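Local structure of hydrophilic protein, virA protein (Chromobacterium violaceum, 3BO6) at residues Y147-R156 against E212-E220. The protein probably acts as a type III effector phosphothreonine lyase, removing phosphate irreversibly from phosphothreonine in host signalling kinases by beta-elimination. Sequence-based numbering, arbitrary orientation. Where two conformers were deposited one is given.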
loop_
_atom_site.group_PDB
_atom_site.type_symbol
_atom_site.label_atom_id
_atom_site.label_comp_id
_atom_site.label_asym_id
_atom_site.label_seq_id
_atom_site.Cartn_x
_atom_site.Cartn_y
_atom_site.Cartn_z
ATOM N N TYR A 147 -4.374 10.502 11.612
ATOM C CA TYR A 147 -3.817 10.937 10.337
ATOM C C TYR A 147 -3.823 12.464 10.239
ATOM O O TYR A 147 -4.846 13.100 10.460
ATOM C CB TYR A 147 -4.675 10.408 9.181
ATOM C CG TYR A 147 -4.574 8.929 8.889
ATOM C CD1 TYR A 147 -3.472 8.403 8.235
ATOM C CD2 TYR A 147 -5.609 8.058 9.217
ATOM C CE1 TYR A 147 -3.385 7.051 7.947
ATOM C CE2 TYR A 147 -5.525 6.707 8.941
ATOM C CZ TYR A 147 -4.412 6.211 8.300
ATOM O OH TYR A 147 -4.387 4.853 8.026
ATOM N N SER A 148 -2.697 13.056 9.855
ATOM C CA SER A 148 -2.691 14.479 9.529
ATOM C C SER A 148 -3.107 14.701 8.073
ATOM O O SER A 148 -2.966 13.800 7.242
ATOM C CB SER A 148 -1.297 15.079 9.761
ATOM O OG SER A 148 -0.365 14.616 8.797
ATOM N N ALA A 149 -3.602 15.897 7.755
ATOM C CA ALA A 149 -3.928 16.223 6.365
ATOM C C ALA A 149 -2.718 16.082 5.445
ATOM O O ALA A 149 -2.834 15.556 4.332
ATOM C CB ALA A 149 -4.525 17.610 6.254
ATOM N N SER A 150 -1.551 16.516 5.910
ATOM C CA SER A 150 -0.325 16.411 5.120
ATOM C C SER A 150 -0.010 14.956 4.781
ATOM O O SER A 150 0.328 14.622 3.647
ATOM C CB SER A 150 0.861 17.033 5.867
ATOM O OG SER A 150 0.799 18.449 5.845
ATOM N N SER A 151 -0.104 14.082 5.775
ATOM C CA SER A 151 0.214 12.669 5.545
ATOM C C SER A 151 -0.813 11.997 4.610
ATOM O O SER A 151 -0.453 11.211 3.730
ATOM C CB SER A 151 0.311 11.913 6.870
ATOM O OG SER A 151 0.870 10.622 6.668
ATOM N N LEU A 152 -2.091 12.290 4.809
ATOM C CA LEU A 152 -3.120 11.814 3.895
ATOM C C LEU A 152 -2.825 12.265 2.453
ATOM O O LEU A 152 -2.884 11.451 1.523
ATOM C CB LEU A 152 -4.503 12.301 4.349
ATOM C CG LEU A 152 -4.974 11.648 5.655
ATOM C CD1 LEU A 152 -6.075 12.481 6.300
ATOM C CD2 LEU A 152 -5.421 10.200 5.418
ATOM N N HIS A 153 -2.505 13.548 2.273
ATOM C CA HIS A 153 -2.198 14.066 0.941
ATOM C C HIS A 153 -0.989 13.336 0.332
ATOM O O HIS A 153 -1.011 12.937 -0.832
ATOM C CB HIS A 153 -1.933 15.579 1.023
ATOM C CG HIS A 153 -1.491 16.186 -0.269
ATOM N ND1 HIS A 153 -2.320 16.305 -1.371
ATOM C CD2 HIS A 153 -0.307 16.729 -0.634
ATOM C CE1 HIS A 153 -1.657 16.888 -2.351
ATOM N NE2 HIS A 153 -0.430 17.150 -1.935
ATOM N N ASN A 154 0.055 13.147 1.129
ATOM C CA ASN A 154 1.262 12.502 0.615
ATOM C C ASN A 154 0.964 11.062 0.220
ATOM O O ASN A 154 1.519 10.551 -0.745
ATOM C CB ASN A 154 2.395 12.576 1.635
ATOM C CG ASN A 154 3.005 13.967 1.735
ATOM O OD1 ASN A 154 3.001 14.729 0.765
ATOM N ND2 ASN A 154 3.548 14.295 2.903
ATOM N N THR A 155 0.071 10.413 0.963
ATOM C CA THR A 155 -0.265 9.022 0.696
ATOM C C THR A 155 -1.056 8.929 -0.590
ATOM O O THR A 155 -0.771 8.076 -1.441
ATOM C CB THR A 155 -1.029 8.417 1.870
ATOM O OG1 THR A 155 -0.199 8.492 3.032
ATOM C CG2 THR A 155 -1.360 6.952 1.603
ATOM N N ARG A 156 -2.044 9.808 -0.745
ATOM C CA ARG A 156 -2.816 9.839 -1.972
ATOM C C ARG A 156 -1.908 10.137 -3.180
ATOM O O ARG A 156 -2.018 9.487 -4.236
ATOM C CB ARG A 156 -3.938 10.870 -1.858
ATOM C CG ARG A 156 -4.812 10.955 -3.100
ATOM C CD ARG A 156 -6.049 11.812 -2.861
ATOM N NE ARG A 156 -6.806 12.004 -4.095
ATOM C CZ ARG A 156 -8.132 12.146 -4.154
ATOM N NH1 ARG A 156 -8.867 12.100 -3.046
ATOM N NH2 ARG A 156 -8.731 12.327 -5.329
ATOM N N GLU A 212 -15.525 3.793 3.900
ATOM C CA GLU A 212 -14.439 4.053 4.840
ATOM C C GLU A 212 -13.920 5.466 4.662
ATOM O O GLU A 212 -13.526 5.847 3.566
ATOM C CB GLU A 212 -13.280 3.083 4.589
ATOM C CG GLU A 212 -13.525 1.668 5.117
ATOM C CD GLU A 212 -13.350 1.556 6.633
ATOM O OE1 GLU A 212 -12.645 2.395 7.238
ATOM O OE2 GLU A 212 -13.898 0.589 7.217
ATOM N N PRO A 213 -13.880 6.250 5.741
ATOM C CA PRO A 213 -13.380 7.622 5.603
ATOM C C PRO A 213 -11.981 7.672 4.961
ATOM O O PRO A 213 -11.759 8.494 4.080
ATOM C CB PRO A 213 -13.389 8.122 7.056
ATOM C CG PRO A 213 -14.591 7.420 7.655
ATOM C CD PRO A 213 -14.527 6.014 7.047
ATOM N N PHE A 214 -11.077 6.779 5.350
ATOM C CA PHE A 214 -9.750 6.796 4.751
ATOM C C PHE A 214 -9.818 6.596 3.242
ATOM O O PHE A 214 -9.134 7.301 2.483
ATOM C CB PHE A 214 -8.825 5.744 5.401
ATOM C CG PHE A 214 -7.453 5.660 4.744
ATOM C CD1 PHE A 214 -6.425 6.485 5.165
ATOM C CD2 PHE A 214 -7.221 4.794 3.687
ATOM C CE1 PHE A 214 -5.176 6.427 4.557
ATOM C CE2 PHE A 214 -5.981 4.735 3.080
ATOM C CZ PHE A 214 -4.964 5.560 3.517
ATOM N N TYR A 215 -10.627 5.643 2.802
ATOM C CA TYR A 215 -10.774 5.382 1.376
ATOM C C TYR A 215 -11.337 6.602 0.653
ATOM O O TYR A 215 -10.857 6.982 -0.413
ATOM C CB TYR A 215 -11.692 4.182 1.137
ATOM C CG TYR A 215 -11.940 3.926 -0.336
ATOM C CD1 TYR A 215 -10.949 3.374 -1.129
ATOM C CD2 TYR A 215 -13.157 4.246 -0.936
ATOM C CE1 TYR A 215 -11.157 3.130 -2.475
ATOM C CE2 TYR A 215 -13.365 4.011 -2.295
ATOM C CZ TYR A 215 -12.360 3.434 -3.051
ATOM O OH TYR A 215 -12.539 3.192 -4.394
ATOM N N ARG A 216 -12.349 7.230 1.234
ATOM C CA ARG A 216 -12.943 8.408 0.614
ATOM C C ARG A 216 -11.917 9.534 0.477
ATOM O O ARG A 216 -11.880 10.243 -0.534
ATOM C CB ARG A 216 -14.161 8.866 1.416
ATOM C CG ARG A 216 -15.272 7.810 1.448
ATOM C CD ARG A 216 -16.514 8.305 2.185
ATOM N NE ARG A 216 -17.146 9.405 1.460
ATOM C CZ ARG A 216 -18.168 10.107 1.933
ATOM N NH1 ARG A 216 -18.636 9.833 3.145
ATOM N NH2 ARG A 216 -18.680 11.102 1.211
ATOM N N LEU A 217 -11.049 9.670 1.477
ATOM C CA LEU A 217 -9.980 10.674 1.418
ATOM C C LEU A 217 -8.955 10.354 0.322
ATOM O O LEU A 217 -8.343 11.256 -0.242
ATOM C CB LEU A 217 -9.317 10.786 2.787
ATOM C CG LEU A 217 -10.240 11.402 3.864
ATOM C CD1 LEU A 217 -9.700 11.156 5.277
ATOM C CD2 LEU A 217 -10.442 12.896 3.630
ATOM N N MET A 218 -8.786 9.070 0.007
ATOM C CA MET A 218 -7.844 8.651 -1.032
ATOM C C MET A 218 -8.455 8.735 -2.423
ATOM O O MET A 218 -7.728 8.949 -3.408
ATOM C CB MET A 218 -7.418 7.197 -0.795
ATOM C CG MET A 218 -6.566 6.999 0.452
ATOM S SD MET A 218 -5.008 7.906 0.475
ATOM C CE MET A 218 -5.434 9.126 1.712
ATOM N N ALA A 219 -9.770 8.538 -2.510
ATOM C CA ALA A 219 -10.402 8.273 -3.810
ATOM C C ALA A 219 -11.426 9.290 -4.297
ATOM O O ALA A 219 -11.629 9.418 -5.501
ATOM C CB ALA A 219 -11.018 6.864 -3.828
ATOM N N GLU A 220 -12.052 10.019 -3.379
ATOM C CA GLU A 220 -13.144 10.944 -3.710
ATOM C C GLU A 220 -12.669 12.359 -4.021
ATOM O O GLU A 220 -11.529 12.759 -3.754
ATOM C CB GLU A 220 -14.131 10.999 -2.534
ATOM C CG GLU A 220 -15.556 11.394 -2.869
ATOM C CD GLU A 220 -16.550 10.872 -1.832
ATOM O OE1 GLU A 220 -17.543 11.571 -1.537
ATOM O OE2 GLU A 220 -16.331 9.757 -1.317
ATOM O OXT GLU A 220 -13.449 13.172 -4.534
#
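With CG anti to the backbone N (chi1 -179°) and the chain extended from there to NE, Arg156 reaches past Met218 to the C-terminal end of helix 213-219, while the same anti placement in Phe214 carries its ring to Tyr147 and Leu152. In the alpha/beta fold of this phosphothreonine lyase, the first turns of the long helix 149-168, residues 149-156, cross the last helix, 213-219, at -61°, beside strand 82-86, whose Phe84 touches both Thr155 and Met218.

Phe214 CD1 lies over one face of the Tyr147 ring, near its rim and 3.7 Å from Tyr147 CZ; the two planes are inclined at 35°. Tyrosine suits this buried place because its ring packs while its hydroxyl bonds to Asp82. The two branches of Leu152 divide the work: CD2 meets Phe214 and the methyl of Met218, and CD1 reaches Leu217 CD1 at 4.0 Å. Met218, bent at chi2 and chi3, is flexible enough to fold its sulfur against the Arg156 backbone and bring CE to 3.5 Å from Leu152 O. Thr155 offers CG2 to that sulfur, while its hydroxyl is spent on Ser151 O within its own helix.

Arginine fits the far end: its long apolar stem passes Met218, and its flat head bonds to a main-chain carbonyl and to the chain's terminal carboxylate, where its positive charge should be favourable. Met218 O sits over one face without a hydrogen bond. At the guanidinium edge Arg156 NH1 donates to Leu217 O at 3.0 Å. Arg156 NH1 and Arg156 NH2 converge on the terminal carboxylate atom Glu220 O, at 2.8 Å and 3.2 Å.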